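Local atomic coordinates of Non-ribosomal peptide synthetase (Streptomyces halstedii, PDB entry 3WV4), a protein that belongs to the non-ribosomal peptide synthetases and, in the N-terminal part modelled, has the fold of the AMP-binding enzymes of the ANL superfamily. Residues Gly95-Val100 with Val121-Asn126; Glu193-Leu198 with Ala210-His215; Ile218-Ser223 with Thr393-Met398. All coordinates share one frame; numbering follows the deposited sequence.

From the N terminus, contact 1 comes first and closes the beta-alpha-beta unit that runs from strand 97-101 through helix 106-116 to strand 121-124. Contact 2 follows as a beta hairpin, 195-200 with 210-214, and its first strand touches the far side of 121-124, where Phe122 is probably hydrogen-bonded to Ala196 and Leu198. Helix 215-229 continues directly from the hairpin and enters contact 3, which spans about 170 residues to bring back the loop after strand 388-393. None of the three nests within another or crosses it. Met398 of contact 3 packs on Val211 and Cys213, joining the late loop to both hairpin and helix.

Contact 1 of 3, residues Gly95-Val100 with Val121-Asn126; sequences GERIVV and VFVPLN
Strands 97-101 and 121-124 are the two parallel strands of a beta-alpha-beta crossover, connected by helix 106-116, and lie side by side in a parallel sheet of the AMP-binding fold. Five backbone hydrogen bonds join them, alternating in direction. Val121 N opens the ladder with an almost perfectly straight bond (178°) to Glu96 O, 2.9 Å away. Ile98 then uses both its N and its O, binding Val121 O and Val123 N, the latter through a clearly bent N-H (134°). Val100 does likewise, its N going to Val123 O, while Leu125 N closes on Val100 O at 2.7 Å, the shortest of the five.

The apolar packing divides between the two faces. On the face of Ile98, Val100, Phe122 and Pro124, where Val111 of helix 106-116 covers the first three, CG2 of Val100 approaches CE1 of the Phe122 ring at 3.7 Å, the two side chains crossing at about a right angle. On the other face, Arg97 lies alongside Val121 and Val123 with its aliphatic part: CG is 3.8 Å from Val121 CB. Bends at chi2 and chi3 then turn the guanidinium back along its own strand, so that NH1 donates to Gly95 O at 2.9 Å and NE reaches Ala141 O.

Following Pro124 in the chain, Leu125 packs on helix 131-141, which also meets Val99 and Val123; its chi2 is 30°, off the usual staggered positions. Leu125 CD2 meets CG1 of Val99, the branch anti to the backbone N, at 3.5 Å, tighter than normal van der Waals contact.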
ATOM      1  N   GLY A  95     -12.020   3.597 -16.124  1.00 43.09           N
ATOM      2  CA  GLY A  95     -11.739   2.179 -16.372  1.00 45.65           C
ATOM      3  C   GLY A  95     -10.437   1.929 -17.084  1.00 44.00           C
ATOM      4  O   GLY A  95      -9.931   0.818 -17.077  1.00 42.38           O
ATOM      5  N   GLU A  96      -9.871   2.972 -17.684  1.00 44.11           N
ATOM      6  CA  GLU A  96      -8.625   2.827 -18.449  1.00 43.89           C
ATOM      7  C   GLU A  96      -7.469   2.883 -17.482  1.00 42.19           C
ATOM      8  O   GLU A  96      -7.596   3.466 -16.394  1.00 36.25           O
ATOM      9  CB  GLU A  96      -8.518   3.910 -19.531  1.00 46.75           C
ATOM     10  CG  GLU A  96      -9.657   3.819 -20.563  1.00 50.97           C
ATOM     11  CD  GLU A  96      -9.413   4.662 -21.813  1.00 55.95           C
ATOM     12  OE1 GLU A  96      -9.120   5.881 -21.684  1.00 56.20           O
ATOM     13  OE2 GLU A  96      -9.500   4.093 -22.928  1.00 60.19           O
ATOM     14  N   ARG A  97      -6.346   2.281 -17.876  1.00 38.51           N
ATOM     15  CA  ARG A  97      -5.184   2.191 -17.024  1.00 37.93           C
ATOM     16  C   ARG A  97      -4.144   3.248 -17.376  1.00 39.66           C
ATOM     17  O   ARG A  97      -4.014   3.653 -18.545  1.00 40.53           O
ATOM     18  CB  ARG A  97      -4.508   0.807 -17.114  1.00 38.29           C
ATOM     19  CG  ARG A  97      -5.174  -0.364 -16.381  1.00 38.16           C
ATOM     20  CD  ARG A  97      -6.476  -0.804 -17.018  1.00 40.83           C
ATOM     21  NE  ARG A  97      -6.290  -1.170 -18.430  1.00 43.84           N
ATOM     22  CZ  ARG A  97      -7.245  -1.142 -19.345  1.00 44.88           C
ATOM     23  NH1 ARG A  97      -8.466  -0.808 -19.007  1.00 46.59           N
ATOM     24  NH2 ARG A  97      -6.976  -1.489 -20.602  1.00 49.19           N
ATOM     25  N   ILE A  98      -3.379   3.655 -16.355  1.00 36.29           N
ATOM     26  CA  ILE A  98      -2.134   4.370 -16.556  1.00 35.25           C
ATOM     27  C   ILE A  98      -1.044   3.658 -15.778  1.00 34.56           C
ATOM     28  O   ILE A  98      -1.249   3.256 -14.641  1.00 33.80           O
ATOM     29  CB  ILE A  98      -2.209   5.843 -16.155  1.00 34.11           C
ATOM     30  CG1 ILE A  98      -2.417   6.035 -14.651  1.00 35.16           C
ATOM     31  CG2 ILE A  98      -3.339   6.514 -16.916  1.00 35.01           C
ATOM     32  CD1 ILE A  98      -2.411   7.502 -14.247  1.00 38.05           C
ATOM     33  N   VAL A  99       0.088   3.477 -16.429  1.00 33.27           N
ATOM     34  CA  VAL A  99       1.246   2.926 -15.804  1.00 32.69           C
ATOM     35  C   VAL A  99       2.193   4.018 -15.367  1.00 33.56           C
ATOM     36  O   VAL A  99       2.494   4.945 -16.139  1.00 34.93           O
ATOM     37  CB  VAL A  99       2.030   2.031 -16.785  1.00 33.45           C
ATOM     38  CG1 VAL A  99       3.401   1.733 -16.217  1.00 33.75           C
ATOM     39  CG2 VAL A  99       1.292   0.723 -16.994  1.00 34.53           C
ATOM     40  N   VAL A 100       2.704   3.871 -14.155  1.00 31.86           N
ATOM     41  CA  VAL A 100       3.376   4.929 -13.472  1.00 33.52           C
ATOM     42  C   VAL A 100       4.608   4.323 -12.853  1.00 35.21           C
ATOM     43  O   VAL A 100       4.497   3.357 -12.071  1.00 35.07           O
ATOM     44  CB  VAL A 100       2.461   5.498 -12.358  1.00 34.72           C
ATOM     45  CG1 VAL A 100       3.169   6.597 -11.620  1.00 35.87           C
ATOM     46  CG2 VAL A 100       1.162   6.015 -12.951  1.00 34.10           C
ATOM     47  N   VAL A 121      -7.398   3.724 -13.538  1.00 36.69           N
ATOM     48  CA  VAL A 121      -6.691   2.697 -12.827  1.00 36.01           C
ATOM     49  C   VAL A 121      -5.193   2.929 -12.782  1.00 34.20           C
ATOM     50  O   VAL A 121      -4.531   2.932 -13.810  1.00 38.12           O
ATOM     51  CB  VAL A 121      -6.978   1.315 -13.440  1.00 38.96           C
ATOM     52  CG1 VAL A 121      -6.395   0.232 -12.539  1.00 38.65           C
ATOM     53  CG2 VAL A 121      -8.480   1.134 -13.575  1.00 38.87           C
ATOM     54  N   PHE A 122      -4.674   3.027 -11.565  1.00 32.22           N
ATOM     55  CA  PHE A 122      -3.282   3.262 -11.258  1.00 32.21           C
ATOM     56  C   PHE A 122      -2.528   1.937 -11.268  1.00 33.48           C
ATOM     57  O   PHE A 122      -2.921   0.989 -10.551  1.00 34.59           O
ATOM     58  CB  PHE A 122      -3.261   3.849  -9.861  1.00 31.56           C
ATOM     59  CG  PHE A 122      -1.921   4.332  -9.379  1.00 32.01           C
ATOM     60  CD1 PHE A 122      -1.317   5.444  -9.949  1.00 30.34           C
ATOM     61  CD2 PHE A 122      -1.304   3.732  -8.279  1.00 32.29           C
ATOM     62  CE1 PHE A 122      -0.124   5.930  -9.466  1.00 28.97           C
ATOM     63  CE2 PHE A 122      -0.085   4.195  -7.801  1.00 31.56           C
ATOM     64  CZ  PHE A 122       0.510   5.305  -8.415  1.00 32.36           C
ATOM     65  N   VAL A 123      -1.451   1.881 -12.060  1.00 33.24           N
ATOM     66  CA  VAL A 123      -0.599   0.674 -12.228  1.00 33.51           C
ATOM     67  C   VAL A 123       0.837   1.062 -11.942  1.00 33.31           C
ATOM     68  O   VAL A 123       1.570   1.432 -12.832  1.00 35.50           O
ATOM     69  CB  VAL A 123      -0.676   0.113 -13.650  1.00 33.99           C
ATOM     70  CG1 VAL A 123      -0.045  -1.286 -13.724  1.00 35.72           C
ATOM     71  CG2 VAL A 123      -2.108   0.024 -14.123  1.00 34.31           C
ATOM     72  N   PRO A 124       1.227   1.055 -10.670  1.00 34.03           N
ATOM     73  CA  PRO A 124       2.556   1.489 -10.282  1.00 34.52           C
ATOM     74  C   PRO A 124       3.624   0.419 -10.516  1.00 37.30           C
ATOM     75  O   PRO A 124       3.359  -0.767 -10.235  1.00 33.60           O
ATOM     76  CB  PRO A 124       2.410   1.720  -8.787  1.00 32.34           C
ATOM     77  CG  PRO A 124       1.350   0.744  -8.355  1.00 32.45           C
ATOM     78  CD  PRO A 124       0.428   0.575  -9.521  1.00 32.67           C
ATOM     79  N   LEU A 125       4.799   0.847 -11.008  1.00 39.72           N
ATOM     80  CA  LEU A 125       5.974  -0.033 -11.258  1.00 39.75           C
ATOM     81  C   LEU A 125       7.215   0.492 -10.535  1.00 43.31           C
ATOM     82  O   LEU A 125       7.409   1.717 -10.416  1.00 43.72           O
ATOM     83  CB  LEU A 125       6.275  -0.125 -12.755  1.00 41.68           C
ATOM     84  CG  LEU A 125       5.518  -1.145 -13.604  1.00 45.32           C
ATOM     85  CD1 LEU A 125       4.127  -1.460 -13.118  1.00 50.52           C
ATOM     86  CD2 LEU A 125       5.474  -0.805 -15.086  1.00 44.61           C
ATOM     87  N   ASN A 126       8.057  -0.438 -10.064  1.00 43.51           N
ATOM     88  CA  ASN A 126       9.332  -0.101  -9.403  1.00 48.71           C
ATOM     89  C   ASN A 126      10.360   0.369 -10.422  1.00 49.82           C
ATOM     90  O   ASN A 126      10.396  -0.121 -11.541  1.00 39.45           O
ATOM     91  CB  ASN A 126       9.932  -1.255  -8.564  1.00 56.13           C
ATOM     92  CG  ASN A 126       9.140  -2.546  -8.695  1.00 62.24           C
ATOM     93  OD1 ASN A 126       7.972  -2.558  -8.339  1.00 65.86           O
ATOM     94  ND2 ASN A 126       9.761  -3.632  -9.190  1.00 67.73           N
TER

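Contact 2 of 3, residues Glu193-Leu198 with Ala210-His215; sequences EDLAVL and AVACPH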
ATOM      1  N   GLU A 193     -17.181  -0.347  -6.934  1.00 42.31           N
ATOM      2  CA  GLU A 193     -16.733  -1.599  -7.536  1.00 40.78           C
ATOM      3  C   GLU A 193     -15.734  -1.381  -8.625  1.00 38.44           C
ATOM      4  O   GLU A 193     -15.180  -2.319  -9.124  1.00 38.19           O
ATOM      5  CB  GLU A 193     -17.925  -2.362  -8.093  1.00 45.20           C
ATOM      6  CG  GLU A 193     -18.856  -2.882  -6.999  1.00 48.41           C
ATOM      7  CD  GLU A 193     -20.204  -3.364  -7.527  1.00 51.99           C
ATOM      8  OE1 GLU A 193     -20.245  -4.396  -8.212  1.00 54.83           O
ATOM      9  OE2 GLU A 193     -21.217  -2.693  -7.258  1.00 53.12           O
ATOM     10  N   ASP A 194     -15.511  -0.138  -9.026  1.00 40.00           N
ATOM     11  CA  ASP A 194     -14.500   0.146 -10.056  1.00 39.64           C
ATOM     12  C   ASP A 194     -13.110  -0.166  -9.557  1.00 38.71           C
ATOM     13  O   ASP A 194     -12.762   0.074  -8.395  1.00 38.83           O
ATOM     14  CB  ASP A 194     -14.518   1.616 -10.459  1.00 42.79           C
ATOM     15  CG  ASP A 194     -15.715   1.976 -11.336  1.00 45.26           C
ATOM     16  OD1 ASP A 194     -16.372   1.088 -11.892  1.00 46.29           O
ATOM     17  OD2 ASP A 194     -15.986   3.179 -11.470  1.00 46.35           O
ATOM     18  N   LEU A 195     -12.314  -0.707 -10.458  1.00 40.41           N
ATOM     19  CA  LEU A 195     -10.898  -0.903 -10.232  1.00 39.46           C
ATOM     20  C   LEU A 195     -10.186   0.406  -9.971  1.00 36.21           C
ATOM     21  O   LEU A 195     -10.396   1.380 -10.680  1.00 38.87           O
ATOM     22  CB  LEU A 195     -10.263  -1.580 -11.437  1.00 39.56           C
ATOM     23  CG  LEU A 195     -10.769  -2.989 -11.737  1.00 40.50           C
ATOM     24  CD1 LEU A 195      -9.831  -3.617 -12.762  1.00 42.97           C
ATOM     25  CD2 LEU A 195     -10.788  -3.809 -10.454  1.00 42.08           C
ATOM     26  N   ALA A 196      -9.348   0.412  -8.941  1.00 34.18           N
ATOM     27  CA  ALA A 196      -8.532   1.571  -8.599  1.00 32.63           C
ATOM     28  C   ALA A 196      -7.045   1.308  -8.814  1.00 32.39           C
ATOM     29  O   ALA A 196      -6.290   2.208  -9.252  1.00 32.09           O
ATOM     30  CB  ALA A 196      -8.779   1.940  -7.143  1.00 33.57           C
ATOM     31  N   VAL A 197      -6.590   0.095  -8.494  1.00 30.72           N
ATOM     32  CA  VAL A 197      -5.172  -0.241  -8.615  1.00 28.52           C
ATOM     33  C   VAL A 197      -4.968  -1.622  -9.181  1.00 31.07           C
ATOM     34  O   VAL A 197      -5.777  -2.534  -8.907  1.00 30.22           O
ATOM     35  CB  VAL A 197      -4.504  -0.193  -7.220  1.00 29.70           C
ATOM     36  CG1 VAL A 197      -3.017  -0.396  -7.239  1.00 30.73           C
ATOM     37  CG2 VAL A 197      -4.794   1.098  -6.460  1.00 27.93           C
ATOM     38  N   LEU A 198      -3.918  -1.781 -10.013  1.00 29.75           N
ATOM     39  CA  LEU A 198      -3.386  -3.095 -10.368  1.00 33.73           C
ATOM     40  C   LEU A 198      -2.056  -3.242  -9.726  1.00 31.05           C
ATOM     41  O   LEU A 198      -1.167  -2.417  -9.920  1.00 31.64           O
ATOM     42  CB  LEU A 198      -3.174  -3.290 -11.892  1.00 35.62           C
ATOM     43  CG  LEU A 198      -4.379  -3.151 -12.831  1.00 38.08           C
ATOM     44  CD1 LEU A 198      -4.004  -3.629 -14.229  1.00 41.84           C
ATOM     45  CD2 LEU A 198      -5.613  -3.919 -12.328  1.00 38.69           C
ATOM     46  N   ALA A 210      -1.214  -9.477 -12.042  1.00 36.19           N
ATOM     47  CA  ALA A 210      -1.518  -8.381 -11.186  1.00 36.17           C
ATOM     48  C   ALA A 210      -2.787  -8.677 -10.437  1.00 36.13           C
ATOM     49  O   ALA A 210      -3.748  -9.189 -11.016  1.00 37.42           O
ATOM     50  CB  ALA A 210      -1.712  -7.114 -12.001  1.00 35.29           C
ATOM     51  N   VAL A 211      -2.812  -8.326  -9.167  1.00 33.21           N
ATOM     52  CA  VAL A 211      -4.077  -8.315  -8.443  1.00 34.07           C
ATOM     53  C   VAL A 211      -4.881  -7.065  -8.787  1.00 32.09           C
ATOM     54  O   VAL A 211      -4.344  -5.976  -8.797  1.00 31.86           O
ATOM     55  CB  VAL A 211      -3.823  -8.373  -6.951  1.00 34.72           C
ATOM     56  CG1 VAL A 211      -5.138  -8.413  -6.176  1.00 32.64           C
ATOM     57  CG2 VAL A 211      -2.962  -9.599  -6.648  1.00 34.99           C
ATOM     58  N   ALA A 212      -6.154  -7.257  -9.094  1.00 31.97           N
ATOM     59  CA  ALA A 212      -7.048  -6.198  -9.460  1.00 32.83           C
ATOM     60  C   ALA A 212      -7.784  -5.760  -8.260  1.00 33.79           C
ATOM     61  O   ALA A 212      -8.563  -6.527  -7.678  1.00 32.95           O
ATOM     62  CB  ALA A 212      -8.046  -6.652 -10.519  1.00 35.11           C
ATOM     63  N   CYS A 213      -7.607  -4.485  -7.919  1.00 32.66           N
ATOM     64  CA  CYS A 213      -8.091  -3.999  -6.656  1.00 30.24           C
ATOM     65  C   CYS A 213      -9.118  -2.943  -6.847  1.00 29.87           C
ATOM     66  O   CYS A 213      -8.781  -1.815  -7.278  1.00 29.43           O
ATOM     67  CB  CYS A 213      -6.928  -3.430  -5.826  1.00 29.25           C
ATOM     68  SG  CYS A 213      -5.596  -4.592  -5.482  1.00 30.91           S
ATOM     69  N   PRO A 214     -10.364  -3.244  -6.481  1.00 29.04           N
ATOM     70  CA  PRO A 214     -11.382  -2.233  -6.550  1.00 29.22           C
ATOM     71  C   PRO A 214     -11.310  -1.247  -5.421  1.00 28.89           C
ATOM     72  O   PRO A 214     -10.800  -1.548  -4.372  1.00 28.92           O
ATOM     73  CB  PRO A 214     -12.697  -3.038  -6.452  1.00 30.56           C
ATOM     74  CG  PRO A 214     -12.303  -4.443  -6.787  1.00 30.47           C
ATOM     75  CD  PRO A 214     -10.942  -4.550  -6.167  1.00 30.49           C
ATOM     76  N   HIS A 215     -11.917  -0.095  -5.613  1.00 30.86           N
ATOM     77  CA  HIS A 215     -12.036   0.931  -4.547  1.00 31.46           C
ATOM     78  C   HIS A 215     -12.488   0.436  -3.201  1.00 30.09           C
ATOM     79  O   HIS A 215     -11.853   0.729  -2.174  1.00 29.35           O
ATOM     80  CB  HIS A 215     -13.042   2.016  -4.981  1.00 31.11           C
ATOM     81  CG  HIS A 215     -12.468   2.990  -5.958  1.00 34.69           C
ATOM     82  ND1 HIS A 215     -12.054   4.254  -5.587  1.00 33.17           N
ATOM     83  CD2 HIS A 215     -12.207   2.884  -7.287  1.00 35.04           C
ATOM     84  CE1 HIS A 215     -11.579   4.887  -6.649  1.00 34.49           C
ATOM     85  NE2 HIS A 215     -11.651   4.076  -7.688  1.00 32.71           N
TER
HETATM   86  O   HOH W   1     -10.303   4.140 -10.269  1.00 33.30           O
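A beta hairpin brings 193-198 and 210-215 together; its strands 195-200 and 210-214 flank the Ser/Thr/Gly-rich signature loop of the ANL family. At the hydrogen-bonded pair Val197-Cys213, Val197 O accepts from Cys213 N at 2.9 Å, nearly along the C=O axis. Cys213 O is gripped twice in return, by Ala196 N at 2.8 Å and by Val197 N at 3.2 Å, both donors lying in the carbonyl plane.

With two consecutive residues facing one, this is a classic beta bulge, and it shifts the register by one between Val197-Cys213 and Leu195-Pro214. The side chains of Leu195 and Pro214 run side by side: Leu195 CD2 lies 4.0 Å from Pro214 CG and also touches Ala212 CB, which Leu198 CD2 meets as well. Pro214 is the N-cap residue of helix 215-229, and the next amide, His215 N, donates to Asp194 O at 2.9 Å, so the helix start is tied to the residue just before the opposite strand.

The His215 imidazole stands against the bulge. Ala196 CB sits over one face in a CH-pi contact, 3.8 Å from the ring centroid and 22° off the normal, while Asp194 O lies at the edge by CD2. ND1 is hydrogen-bonded to the backbone N of Val47. On the ring's other nitrogen, NE2 shares a water at 2.9 Å, which donates to Leu195 O at 2.8 Å.

Contact 3 of 3, residues Ile218-Ser223 with Thr393-Met398; sequences IVFAAS and TGPHVM
Ser223 OG is held by two hydrogen bonds: it donates to Phe220 O one helical turn back, 2.7 Å away and on a lone pair of that carbonyl, and it accepts from the backbone N of Arg42. The first bond stays within helix 215-229, and the second ties the helix to the chain at Arg42. Residues 393-398 form a loop after strand 388-393, folded into a type I beta turn from Gly394 to Val397 that is closed by Val397 N bonding to Gly394 O at 3.1 Å.

Phe220 is the main point of meeting. With CG anti to the backbone N (chi1 170°), the ring is held out toward the turn, and Pro395 lies over one of its faces. Pro395 CB sits 3.7 Å from the ring centroid and only 9° off the normal, a well-centred CH-pi contact, with CG and CD of the proline spreading over the CE1, CZ and CE2 side. At the ring's edge, in its plane, comes His396 CB, 3.8 Å from Phe220 CD2. His396 has CG in the crowded position between N and carbonyl carbon (chi1 58°), and its imidazole leads away from the helix to lie edge-on against the Thr393-Gly394 peptide. His396 CB also reaches Ala221 CB at 4.1 Å. One turn earlier, Met398 CE approaches Ile218 CG1 at a loose 4.5 Å.

No hydrogen bond joins the two segments themselves, although Gln217 NE2, just before 218-223, is hydrogen-bonded to Val397 O. Helix and turn are thus matched here by apolar and CH-pi packing, with that side-chain amide as a polar tie close by.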
ATOM      1  N   ILE A 218     -10.132  -1.712  -1.059  1.00 27.68           N
ATOM      2  CA  ILE A 218      -8.943  -0.972  -0.668  1.00 26.14           C
ATOM      3  C   ILE A 218      -9.271  -0.156   0.555  1.00 25.92           C
ATOM      4  O   ILE A 218      -8.594  -0.237   1.551  1.00 26.49           O
ATOM      5  CB  ILE A 218      -8.400  -0.058  -1.811  1.00 26.09           C
ATOM      6  CG1 ILE A 218      -7.770  -0.900  -2.957  1.00 27.40           C
ATOM      7  CG2 ILE A 218      -7.286   0.855  -1.307  1.00 25.86           C
ATOM      8  CD1 ILE A 218      -7.422  -0.049  -4.190  1.00 27.30           C
ATOM      9  N   VAL A 219     -10.369   0.587   0.501  1.00 27.05           N
ATOM     10  CA  VAL A 219     -10.764   1.421   1.597  1.00 24.71           C
ATOM     11  C   VAL A 219     -11.070   0.550   2.765  1.00 26.25           C
ATOM     12  O   VAL A 219     -10.660   0.851   3.902  1.00 26.99           O
ATOM     13  CB  VAL A 219     -11.973   2.272   1.210  1.00 26.08           C
ATOM     14  CG1 VAL A 219     -12.538   3.052   2.386  1.00 24.81           C
ATOM     15  CG2 VAL A 219     -11.565   3.269   0.120  1.00 25.99           C
ATOM     16  N   PHE A 220     -11.772  -0.561   2.532  1.00 26.88           N
ATOM     17  CA  PHE A 220     -12.097  -1.452   3.641  1.00 25.37           C
ATOM     18  C   PHE A 220     -10.844  -1.970   4.303  1.00 23.31           C
ATOM     19  O   PHE A 220     -10.670  -1.876   5.513  1.00 23.28           O
ATOM     20  CB  PHE A 220     -12.941  -2.663   3.190  1.00 26.42           C
ATOM     21  CG  PHE A 220     -13.058  -3.661   4.252  1.00 25.70           C
ATOM     22  CD1 PHE A 220     -13.950  -3.455   5.263  1.00 27.69           C
ATOM     23  CD2 PHE A 220     -12.155  -4.703   4.355  1.00 27.27           C
ATOM     24  CE1 PHE A 220     -14.032  -4.304   6.330  1.00 27.34           C
ATOM     25  CE2 PHE A 220     -12.235  -5.589   5.434  1.00 27.17           C
ATOM     26  CZ  PHE A 220     -13.166  -5.365   6.424  1.00 27.99           C
ATOM     27  N   ALA A 221      -9.928  -2.513   3.508  1.00 23.39           N
ATOM     28  CA  ALA A 221      -8.710  -3.025   4.103  1.00 22.01           C
ATOM     29  C   ALA A 221      -7.957  -1.950   4.849  1.00 21.36           C
ATOM     30  O   ALA A 221      -7.421  -2.212   5.906  1.00 20.31           O
ATOM     31  CB  ALA A 221      -7.803  -3.715   3.049  1.00 23.80           C
ATOM     32  N   ALA A 222      -7.888  -0.723   4.333  1.00 22.17           N
ATOM     33  CA  ALA A 222      -7.179   0.330   5.092  1.00 21.24           C
ATOM     34  C   ALA A 222      -7.862   0.595   6.441  1.00 22.69           C
ATOM     35  O   ALA A 222      -7.180   0.667   7.451  1.00 22.72           O
ATOM     36  CB  ALA A 222      -7.061   1.608   4.297  1.00 21.36           C
ATOM     37  N   SER A 223      -9.190   0.696   6.451  1.00 23.36           N
ATOM     38  CA  SER A 223      -9.960   0.933   7.715  1.00 23.01           C
ATOM     39  C   SER A 223      -9.783  -0.234   8.664  1.00 23.09           C
ATOM     40  O   SER A 223      -9.694  -0.070   9.870  1.00 24.34           O
ATOM     41  CB  SER A 223     -11.458   1.151   7.407  1.00 21.52           C
ATOM     42  OG  SER A 223     -12.074  -0.084   6.975  1.00 24.22           O
ATOM     43  N   THR A 393     -11.947 -15.030   3.881  1.00 33.55           N
ATOM     44  CA  THR A 393     -13.169 -14.489   3.333  1.00 35.68           C
ATOM     45  C   THR A 393     -13.419 -13.064   3.867  1.00 33.30           C
ATOM     46  O   THR A 393     -13.182 -12.788   5.018  1.00 32.57           O
ATOM     47  CB  THR A 393     -14.298 -15.472   3.725  1.00 37.86           C
ATOM     48  OG1 THR A 393     -14.108 -16.681   2.979  1.00 41.24           O
ATOM     49  CG2 THR A 393     -15.629 -14.906   3.409  1.00 39.89           C
ATOM     50  N   GLY A 394     -13.900 -12.154   3.040  1.00 33.10           N
ATOM     51  CA  GLY A 394     -14.287 -10.869   3.551  1.00 32.46           C
ATOM     52  C   GLY A 394     -14.146  -9.737   2.575  1.00 32.02           C
ATOM     53  O   GLY A 394     -13.782  -9.943   1.410  1.00 31.56           O
ATOM     54  N   PRO A 395     -14.443  -8.533   3.041  1.00 30.71           N
ATOM     55  CA  PRO A 395     -14.575  -7.385   2.161  1.00 32.50           C
ATOM     56  C   PRO A 395     -13.251  -6.802   1.708  1.00 32.52           C
ATOM     57  O   PRO A 395     -13.228  -5.747   1.122  1.00 34.62           O
ATOM     58  CB  PRO A 395     -15.351  -6.353   3.010  1.00 32.75           C
ATOM     59  CG  PRO A 395     -15.894  -7.124   4.179  1.00 31.92           C
ATOM     60  CD  PRO A 395     -14.910  -8.238   4.405  1.00 31.44           C
ATOM     61  N   HIS A 396     -12.164  -7.490   2.002  1.00 32.63           N
ATOM     62  CA  HIS A 396     -10.797  -7.126   1.585  1.00 29.79           C
ATOM     63  C   HIS A 396     -10.320  -8.048   0.465  1.00 30.97           C
ATOM     64  O   HIS A 396      -9.303  -7.763  -0.168  1.00 25.87           O
ATOM     65  CB  HIS A 396      -9.827  -7.218   2.753  1.00 27.79           C
ATOM     66  CG  HIS A 396      -9.751  -8.566   3.399  1.00 28.39           C
ATOM     67  ND1 HIS A 396     -10.795  -9.483   3.417  1.00 29.86           N
ATOM     68  CD2 HIS A 396      -8.763  -9.127   4.129  1.00 28.75           C
ATOM     69  CE1 HIS A 396     -10.429 -10.555   4.091  1.00 28.53           C
ATOM     70  NE2 HIS A 396      -9.204 -10.363   4.540  1.00 29.65           N
ATOM     71  N   VAL A 397     -11.011  -9.192   0.285  1.00 32.86           N
ATOM     72  CA  VAL A 397     -10.625 -10.132  -0.759  1.00 33.58           C
ATOM     73  C   VAL A 397     -10.793  -9.410  -2.074  1.00 33.96           C
ATOM     74  O   VAL A 397     -11.891  -8.984  -2.378  1.00 33.47           O
ATOM     75  CB  VAL A 397     -11.506 -11.361  -0.783  1.00 35.61           C
ATOM     76  CG1 VAL A 397     -11.167 -12.168  -2.066  1.00 35.47           C
ATOM     77  CG2 VAL A 397     -11.285 -12.187   0.486  1.00 34.27           C
ATOM     78  N   MET A 398      -9.712  -9.270  -2.833  1.00 31.79           N
ATOM     79  CA  MET A 398      -9.690  -8.424  -4.019  1.00 33.65           C
ATOM     80  C   MET A 398     -10.391  -9.139  -5.161  1.00 34.60           C
ATOM     81  O   MET A 398     -10.862 -10.245  -4.985  1.00 38.37           O
ATOM     82  CB  MET A 398      -8.223  -8.073  -4.393  1.00 33.20           C
ATOM     83  CG  MET A 398      -7.530  -7.198  -3.340  1.00 32.05           C
ATOM     84  SD  MET A 398      -8.261  -5.534  -3.221  1.00 32.21           S
ATOM     85  CE  MET A 398      -7.569  -5.147  -1.586  1.00 33.42           C
TER